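Local coordinates for alpha-L-rhamnosidase (PDB 4XHC), which probably hydrolyses terminal alpha-L-rhamnose residues from rhamnosides as a family GH78 glycoside hydrolase, with rhamnose held in its pocket, at residues R350-D353 against D354-F358; L375-C378 against L379-I383; Q427-W430 against A431-I434. All blocks are in the same frame, centred on the assembly; numbering follows the deposited sequence.

Contact 1 (R350-D353 against D354-F358); sequences RDSD and DWWVF. With RAM (alpha-L-rhamnopyranose), chain C.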
loop_
_atom_site.group_PDB
_atom_site.type_symbol
_atom_site.label_atom_id
_atom_site.label_comp_id
_atom_site.label_asym_id
_atom_site.label_seq_id
_atom_site.Cartn_x
_atom_site.Cartn_y
_atom_site.Cartn_z
ATOM N N ARG A 350 -9.835 4.863 48.256
ATOM C CA ARG A 350 -10.994 4.069 47.835
ATOM C C ARG A 350 -10.659 3.176 46.658
ATOM O O ARG A 350 -9.946 3.582 45.752
ATOM C CB ARG A 350 -12.157 4.962 47.403
ATOM C CG ARG A 350 -12.919 5.597 48.538
ATOM C CD ARG A 350 -14.111 6.396 48.030
ATOM N NE ARG A 350 -14.370 7.549 48.901
ATOM C CZ ARG A 350 -13.895 8.786 48.713
ATOM N NH1 ARG A 350 -13.129 9.088 47.663
ATOM N NH2 ARG A 350 -14.198 9.736 49.591
ATOM N N ASP A 351 -11.224 1.976 46.657
ATOM C CA ASP A 351 -11.015 1.016 45.585
ATOM C C ASP A 351 -12.188 1.077 44.601
ATOM O O ASP A 351 -13.285 1.452 44.976
ATOM C CB ASP A 351 -10.876 -0.386 46.198
ATOM C CG ASP A 351 -10.437 -1.436 45.197
ATOM O OD1 ASP A 351 -9.678 -1.120 44.248
ATOM O OD2 ASP A 351 -10.841 -2.599 45.390
ATOM N N SER A 352 -11.953 0.725 43.342
ATOM C CA SER A 352 -13.049 0.554 42.368
ATOM C C SER A 352 -12.593 -0.317 41.204
ATOM O O SER A 352 -11.391 -0.549 41.035
ATOM C CB SER A 352 -13.576 1.896 41.857
ATOM O OG SER A 352 -12.564 2.612 41.168
ATOM N N ASP A 353 -13.557 -0.802 40.421
ATOM C CA ASP A 353 -13.299 -1.810 39.391
ATOM C C ASP A 353 -12.872 -1.233 38.028
ATOM O O ASP A 353 -12.355 -1.959 37.184
ATOM C CB ASP A 353 -14.539 -2.700 39.214
ATOM C CG ASP A 353 -14.917 -3.463 40.491
ATOM O OD1 ASP A 353 -14.019 -3.733 41.332
ATOM O OD2 ASP A 353 -16.120 -3.815 40.638
ATOM N N ASP A 354 -13.078 0.062 37.812
ATOM C CA ASP A 354 -12.615 0.715 36.581
ATOM C C ASP A 354 -11.070 0.798 36.544
ATOM O O ASP A 354 -10.408 0.423 37.509
ATOM C CB ASP A 354 -13.268 2.099 36.411
ATOM C CG ASP A 354 -13.029 3.020 37.599
ATOM O OD1 ASP A 354 -13.513 2.711 38.712
ATOM O OD2 ASP A 354 -12.351 4.053 37.424
ATOM N N TRP A 355 -10.507 1.260 35.425
ATOM C CA TRP A 355 -9.046 1.323 35.227
ATOM C C TRP A 355 -8.533 2.696 35.666
ATOM O O TRP A 355 -8.111 3.524 34.859
ATOM C CB TRP A 355 -8.715 1.029 33.758
ATOM C CG TRP A 355 -7.257 0.730 33.457
ATOM C CD1 TRP A 355 -6.467 -0.216 34.044
ATOM C CD2 TRP A 355 -6.446 1.363 32.462
ATOM N NE1 TRP A 355 -5.202 -0.192 33.496
ATOM C CE2 TRP A 355 -5.165 0.769 32.522
ATOM C CE3 TRP A 355 -6.674 2.386 31.533
ATOM C CZ2 TRP A 355 -4.122 1.165 31.693
ATOM C CZ3 TRP A 355 -5.642 2.779 30.712
ATOM C CH2 TRP A 355 -4.380 2.169 30.794
ATOM N N TRP A 356 -8.581 2.915 36.977
ATOM C CA TRP A 356 -8.329 4.220 37.582
ATOM C C TRP A 356 -6.868 4.447 37.952
ATOM O O TRP A 356 -6.450 5.583 38.148
ATOM C CB TRP A 356 -9.217 4.414 38.815
ATOM C CG TRP A 356 -9.001 3.426 39.944
ATOM C CD1 TRP A 356 -9.554 2.192 40.066
ATOM C CD2 TRP A 356 -8.201 3.626 41.115
ATOM N NE1 TRP A 356 -9.133 1.593 41.228
ATOM C CE2 TRP A 356 -8.306 2.455 41.896
ATOM C CE3 TRP A 356 -7.409 4.686 41.582
ATOM C CZ2 TRP A 356 -7.643 2.310 43.119
ATOM C CZ3 TRP A 356 -6.744 4.542 42.792
ATOM C CH2 TRP A 356 -6.867 3.361 43.549
ATOM N N VAL A 357 -6.109 3.362 38.045
ATOM C CA VAL A 357 -4.683 3.394 38.340
ATOM C C VAL A 357 -4.020 2.234 37.573
ATOM O O VAL A 357 -4.650 1.202 37.339
ATOM C CB VAL A 357 -4.446 3.275 39.854
ATOM C CG1 VAL A 357 -5.001 1.972 40.402
ATOM C CG2 VAL A 357 -2.969 3.418 40.195
ATOM N N PHE A 358 -2.764 2.392 37.158
ATOM C CA PHE A 358 -2.134 1.354 36.336
ATOM C C PHE A 358 -1.399 0.251 37.112
ATOM O O PHE A 358 -1.849 -0.887 37.134
ATOM C CB PHE A 358 -1.195 1.942 35.280
ATOM C CG PHE A 358 -0.442 0.885 34.536
ATOM C CD1 PHE A 358 -1.128 -0.056 33.783
ATOM C CD2 PHE A 358 0.935 0.782 34.641
ATOM C CE1 PHE A 358 -0.452 -1.058 33.119
ATOM C CE2 PHE A 358 1.619 -0.229 33.976
ATOM C CZ PHE A 358 0.924 -1.147 33.213
HETATM C C1 RAM C . 0.468 0.552 27.609
HETATM C C2 RAM C . 1.969 0.625 27.402
HETATM C C3 RAM C . 2.550 1.831 28.117
HETATM C C4 RAM C . 1.903 1.961 29.485
HETATM C C5 RAM C . 0.438 2.318 29.299
HETATM C C6 RAM C . -0.453 1.774 30.388
HETATM O O1 RAM C . -0.111 0.196 26.416
HETATM O O2 RAM C . 2.512 -0.554 27.971
HETATM O O3 RAM C . 3.965 1.700 28.262
HETATM O O4 RAM C . 2.533 2.983 30.235
HETATM O O5 RAM C . -0.045 1.808 28.037
#
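Ser352 and Asp354 meet across the bend of this loop: Ser352 OG donates to Asp354 OD1 at 2.6 Å, reaching the carboxylate on its syn side but 32° out of its plane. Two residues on, the Trp356 indole turns its edge back toward the same bend, with Ser352 O near the ring plane. Trp356 NE1 makes a weak hydrogen bond to Ser352 O (3.1 Å), and Trp356 CZ2 lies 3.7 Å from Arg350 O. The indole gets there because CG sits between the backbone N and the carbonyl carbon, chi1 62°. An inverse gamma turn centred on Trp355 carries the chain between these anchors and sends that side chain the other way, to the bound rhamnose. There Trp355 CZ2 meets the sugar methyl C6 at its ring edge (3.9 Å), while Phe358 lays one face against the same carbon. In the second shell, Arg342 bonds Ser352 OG and Arg350 O and makes a cation-pi contact with Trp356, and Asn366 holds Asp351 OD2. The loop links helix 322-340 to helix 368-389; Trp356 packs on Ala371 of the latter and edge-to-face with Phe302, where helix 302-319 begins.

Contact 2 (L375-C378 against L379-I383); sequences LIYC and LQRAI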
loop_
_atom_site.group_PDB
_atom_site.type_symbol
_atom_site.label_atom_id
_atom_site.label_comp_id
_atom_site.label_asym_id
_atom_site.label_seq_id
_atom_site.Cartn_x
_atom_site.Cartn_y
_atom_site.Cartn_z
ATOM N N LEU A 375 0.766 6.942 46.468
ATOM C CA LEU A 375 0.386 8.223 47.034
ATOM C C LEU A 375 1.390 8.673 48.089
ATOM O O LEU A 375 1.847 9.814 48.076
ATOM C CB LEU A 375 -1.018 8.130 47.647
ATOM C CG LEU A 375 -1.538 9.389 48.337
ATOM C CD1 LEU A 375 -1.502 10.571 47.381
ATOM C CD2 LEU A 375 -2.945 9.148 48.853
ATOM N N ILE A 376 1.724 7.771 49.003
ATOM C CA ILE A 376 2.662 8.074 50.085
ATOM C C ILE A 376 4.066 8.353 49.541
ATOM O O ILE A 376 4.769 9.226 50.036
ATOM C CB ILE A 376 2.720 6.919 51.104
ATOM C CG1 ILE A 376 1.382 6.804 51.837
ATOM C CG2 ILE A 376 3.852 7.132 52.104
ATOM C CD1 ILE A 376 1.221 5.525 52.627
ATOM N N TYR A 377 4.464 7.600 48.523
ATOM C CA TYR A 377 5.759 7.787 47.874
ATOM C C TYR A 377 5.870 9.177 47.252
ATOM O O TYR A 377 6.888 9.857 47.409
ATOM C CB TYR A 377 5.964 6.712 46.791
ATOM C CG TYR A 377 7.311 6.761 46.108
ATOM C CD1 TYR A 377 7.500 7.525 44.970
ATOM C CD2 TYR A 377 8.395 6.034 46.601
ATOM C CE1 TYR A 377 8.733 7.579 44.346
ATOM C CE2 TYR A 377 9.627 6.077 45.984
ATOM C CZ TYR A 377 9.789 6.852 44.857
ATOM O OH TYR A 377 11.003 6.917 44.224
ATOM N N CYS A 378 4.813 9.595 46.554
ATOM C CA CYS A 378 4.827 10.860 45.815
ATOM C C CYS A 378 4.548 12.074 46.714
ATOM O O CYS A 378 5.092 13.160 46.504
ATOM C CB CYS A 378 3.878 10.785 44.612
ATOM S SG CYS A 378 4.462 9.670 43.287
ATOM N N LEU A 379 3.747 11.885 47.751
ATOM C CA LEU A 379 3.579 12.930 48.763
ATOM C C LEU A 379 4.917 13.294 49.405
ATOM O O LEU A 379 5.219 14.462 49.595
ATOM C CB LEU A 379 2.596 12.483 49.832
ATOM C CG LEU A 379 2.220 13.543 50.852
ATOM C CD1 LEU A 379 1.642 14.771 50.178
ATOM C CD2 LEU A 379 1.220 12.969 51.837
ATOM N N GLN A 380 5.729 12.292 49.719
ATOM C CA GLN A 380 7.069 12.523 50.276
ATOM C C GLN A 380 7.914 13.446 49.391
ATOM O O GLN A 380 8.599 14.326 49.893
ATOM C CB GLN A 380 7.783 11.179 50.485
ATOM C CG GLN A 380 9.192 11.242 51.075
ATOM C CD GLN A 380 9.226 11.812 52.476
ATOM O OE1 GLN A 380 9.224 11.071 53.455
ATOM N NE2 GLN A 380 9.243 13.127 52.578
ATOM N N ARG A 381 7.859 13.237 48.081
ATOM C CA ARG A 381 8.601 14.084 47.151
ATOM C C ARG A 381 7.965 15.460 47.034
ATOM O O ARG A 381 8.673 16.449 46.860
ATOM C CB ARG A 381 8.721 13.444 45.763
ATOM C CG ARG A 381 9.891 12.482 45.618
ATOM C CD ARG A 381 9.533 11.111 46.146
ATOM N NE ARG A 381 10.709 10.273 46.357
ATOM C CZ ARG A 381 10.726 9.186 47.129
ATOM N NH1 ARG A 381 9.636 8.779 47.769
ATOM N NH2 ARG A 381 11.844 8.499 47.269
ATOM N N ALA A 382 6.638 15.528 47.118
ATOM C CA ALA A 382 5.949 16.820 47.167
ATOM C C ALA A 382 6.379 17.665 48.386
ATOM O O ALA A 382 6.416 18.889 48.317
ATOM C CB ALA A 382 4.441 16.617 47.165
ATOM N N ILE A 383 6.708 17.008 49.492
ATOM C CA ILE A 383 7.204 17.698 50.678
ATOM C C ILE A 383 8.583 18.276 50.400
ATOM O O ILE A 383 8.858 19.429 50.740
ATOM C CB ILE A 383 7.273 16.760 51.897
ATOM C CG1 ILE A 383 5.864 16.404 52.353
ATOM C CG2 ILE A 383 8.023 17.405 53.056
ATOM C CD1 ILE A 383 5.812 15.188 53.254
#
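Leu379 N, Gln380 N and Ala382 N donate to Leu375 O, Ile376 O and Cys378 O at 2.8, 3.2 and 2.9 Å, the i to i+4 bonding of a regular alpha helix in the middle of helix 368-389. This helix belongs to the catalytic (alpha/alpha)6 barrel, the six-hairpin glycosidase fold, and the side-chain contact on it is an i/i+4 cation-pi stack. Arg381 lays its guanidinium flat on one face of the Tyr377 ring, with planes 17° apart and centres 3.6 Å apart. The phenol projects from the helix with CG anti to the backbone N (chi1 -177°). The arginine chain bends at chi2 (83°), which folds it back over the preceding turn to reach the ring. NH1 then rides over the middle of the ring, Arg381 CZ lies 3.4 Å from Tyr377 CZ, and NH2 reaches out toward the hydroxyl end. Both residues are partly exposed, and Arg381 NE has a long, weak ion pair with Asp310 of helix 302-319. The buried residues pack inward: Cys378 against Leu306 and Phe307, Leu379 and Ala382 against Val336 of helix 322-340, and Ile376 against Leu404 of helix 391-412, where Gln380 merely touches Leu401. What fixes the rotation of the guanidinium is a second grip at its edge: Arg381 NH1 donates in the guanidinium plane to Tyr377 O at 3.0 Å, so one nitrogen serves both the carbonyl and the ring face of the same residue.

Contact 3 (Q427-W430 against A431-I434); sequences QVSW and ASQI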
loop_
_atom_site.group_PDB
_atom_site.type_symbol
_atom_site.label_atom_id
_atom_site.label_comp_id
_atom_site.label_asym_id
_atom_site.label_seq_id
_atom_site.Cartn_x
_atom_site.Cartn_y
_atom_site.Cartn_z
ATOM N N GLN A 427 -6.798 -9.480 49.003
ATOM C CA GLN A 427 -5.855 -10.116 48.080
ATOM C C GLN A 427 -4.413 -9.822 48.458
ATOM O O GLN A 427 -4.106 -8.713 48.869
ATOM C CB GLN A 427 -6.097 -9.600 46.659
ATOM C CG GLN A 427 -5.372 -10.376 45.572
ATOM C CD GLN A 427 -5.341 -9.644 44.244
ATOM O OE1 GLN A 427 -4.712 -8.601 44.116
ATOM N NE2 GLN A 427 -6.015 -10.189 43.252
ATOM N N VAL A 428 -3.546 -10.819 48.271
ATOM C CA VAL A 428 -2.109 -10.699 48.493
ATOM C C VAL A 428 -1.353 -10.730 47.156
ATOM O O VAL A 428 -1.321 -11.763 46.459
ATOM C CB VAL A 428 -1.599 -11.847 49.385
ATOM C CG1 VAL A 428 -0.118 -11.676 49.692
ATOM C CG2 VAL A 428 -2.396 -11.908 50.677
ATOM N N SER A 429 -0.736 -9.603 46.810
ATOM C CA SER A 429 -0.015 -9.463 45.543
ATOM C C SER A 429 1.433 -9.063 45.781
ATOM O O SER A 429 1.788 -8.637 46.879
ATOM C CB SER A 429 -0.689 -8.402 44.666
ATOM O OG SER A 429 -0.609 -7.095 45.234
ATOM N N TRP A 430 2.273 -9.215 44.762
ATOM C CA TRP A 430 3.637 -8.686 44.837
ATOM C C TRP A 430 3.613 -7.161 44.835
ATOM O O TRP A 430 4.390 -6.521 45.543
ATOM C CB TRP A 430 4.482 -9.154 43.654
ATOM C CG TRP A 430 5.032 -10.515 43.788
ATOM C CD1 TRP A 430 4.348 -11.683 43.678
ATOM C CD2 TRP A 430 6.393 -10.867 44.025
ATOM N NE1 TRP A 430 5.196 -12.743 43.841
ATOM C CE2 TRP A 430 6.459 -12.269 44.053
ATOM C CE3 TRP A 430 7.563 -10.136 44.222
ATOM C CZ2 TRP A 430 7.644 -12.956 44.265
ATOM C CZ3 TRP A 430 8.749 -10.824 44.431
ATOM C CH2 TRP A 430 8.777 -12.225 44.448
ATOM N N ALA A 431 2.731 -6.586 44.025
ATOM C CA ALA A 431 2.708 -5.148 43.837
ATOM C C ALA A 431 2.459 -4.389 45.154
ATOM O O ALA A 431 3.154 -3.424 45.470
ATOM C CB ALA A 431 1.660 -4.784 42.801
ATOM N N SER A 432 1.480 -4.838 45.921
ATOM C CA SER A 432 1.176 -4.221 47.203
ATOM C C SER A 432 2.410 -4.115 48.089
ATOM O O SER A 432 2.655 -3.072 48.687
ATOM C CB SER A 432 0.100 -5.023 47.939
ATOM O OG SER A 432 -1.088 -5.117 47.175
ATOM N N GLN A 433 3.189 -5.190 48.166
ATOM C CA GLN A 433 4.344 -5.232 49.073
ATOM C C GLN A 433 5.433 -4.287 48.588
ATOM O O GLN A 433 6.031 -3.551 49.363
ATOM C CB GLN A 433 4.935 -6.638 49.168
ATOM C CG GLN A 433 3.923 -7.769 49.215
ATOM C CD GLN A 433 2.795 -7.512 50.189
ATOM O OE1 GLN A 433 3.023 -7.018 51.290
ATOM N NE2 GLN A 433 1.576 -7.858 49.795
ATOM N N ILE A 434 5.681 -4.319 47.288
ATOM C CA ILE A 434 6.742 -3.522 46.680
ATOM C C ILE A 434 6.491 -2.039 46.930
ATOM O O ILE A 434 7.393 -1.323 47.366
ATOM C CB ILE A 434 6.833 -3.806 45.159
ATOM C CG1 ILE A 434 7.355 -5.226 44.914
ATOM C CG2 ILE A 434 7.740 -2.806 44.464
ATOM C CD1 ILE A 434 7.109 -5.742 43.514
#
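This is a helix N-terminus with a serine cap: Ser429 ends the loop after strand 419-420 and caps helix 430-438 of the (alpha/alpha)6 catalytic domain. Ser429 OG accepts from Ser432 N at 3.2 Å along a nearly straight N-H line (166°). The two hydroxyls are also close, Ser429 OG lying 2.8 Å from Ser432 OG, with the proton between them not assigned. Chi1 of Ser429, at 65°, turns the hydroxyl forward over the first turn, where that amide points. The carbonyl of the same residue is taken by a side chain. Gln433 bends at chi2 (-47°) and brings Gln433 NE2 to 3.0 Å from Ser429 O, in the carbonyl plane and with the oxygen close to the amide plane of the glutamine. The far end of that amide is used as well, since OE1 accepts from Tyr420 N and so ties the helix start to the short strand 419-420. One residue later the regular pattern takes over: Ile434 N bonds Trp430 O at 3.1 Å, nearly in line with the carbonyl. Ile434 also sends CD1 alongside, 4.3 Å from Trp430 CB and at the edge of the indole, whose ring meets Tyr472 of helix 466-478 edge-to-face. The Gln433 side chain also touches Ile450 and Leu454 of helix 444-456. In this largely buried setting, a first-turn amide is thus satisfied by the serine hydroxyl, and both ends of the glutamine amide have partners.

All three contacts lie in the (alpha/alpha)6 catalytic domain and come in series along the chain: the 350-358 loop, then helix 368-389 with contact 2, then the start of helix 430-438 with contact 3. Centres are about 15 Å apart between contacts 1 and 3, and about 20 Å between contact 2 and either of the others; no two touch. Contact 1 is the one at the sugar pocket; the other two, farther along the chain, hold none of the residues that line it. Asn366 joins contacts 1 and 3, bonding Asp351 through its side chain and Gln427 through its backbone N. The pocket loop therefore packs on the start of helix 368-389, which runs on into contact 2, and is joined by Asn366 to the loop leading into helix 430-438.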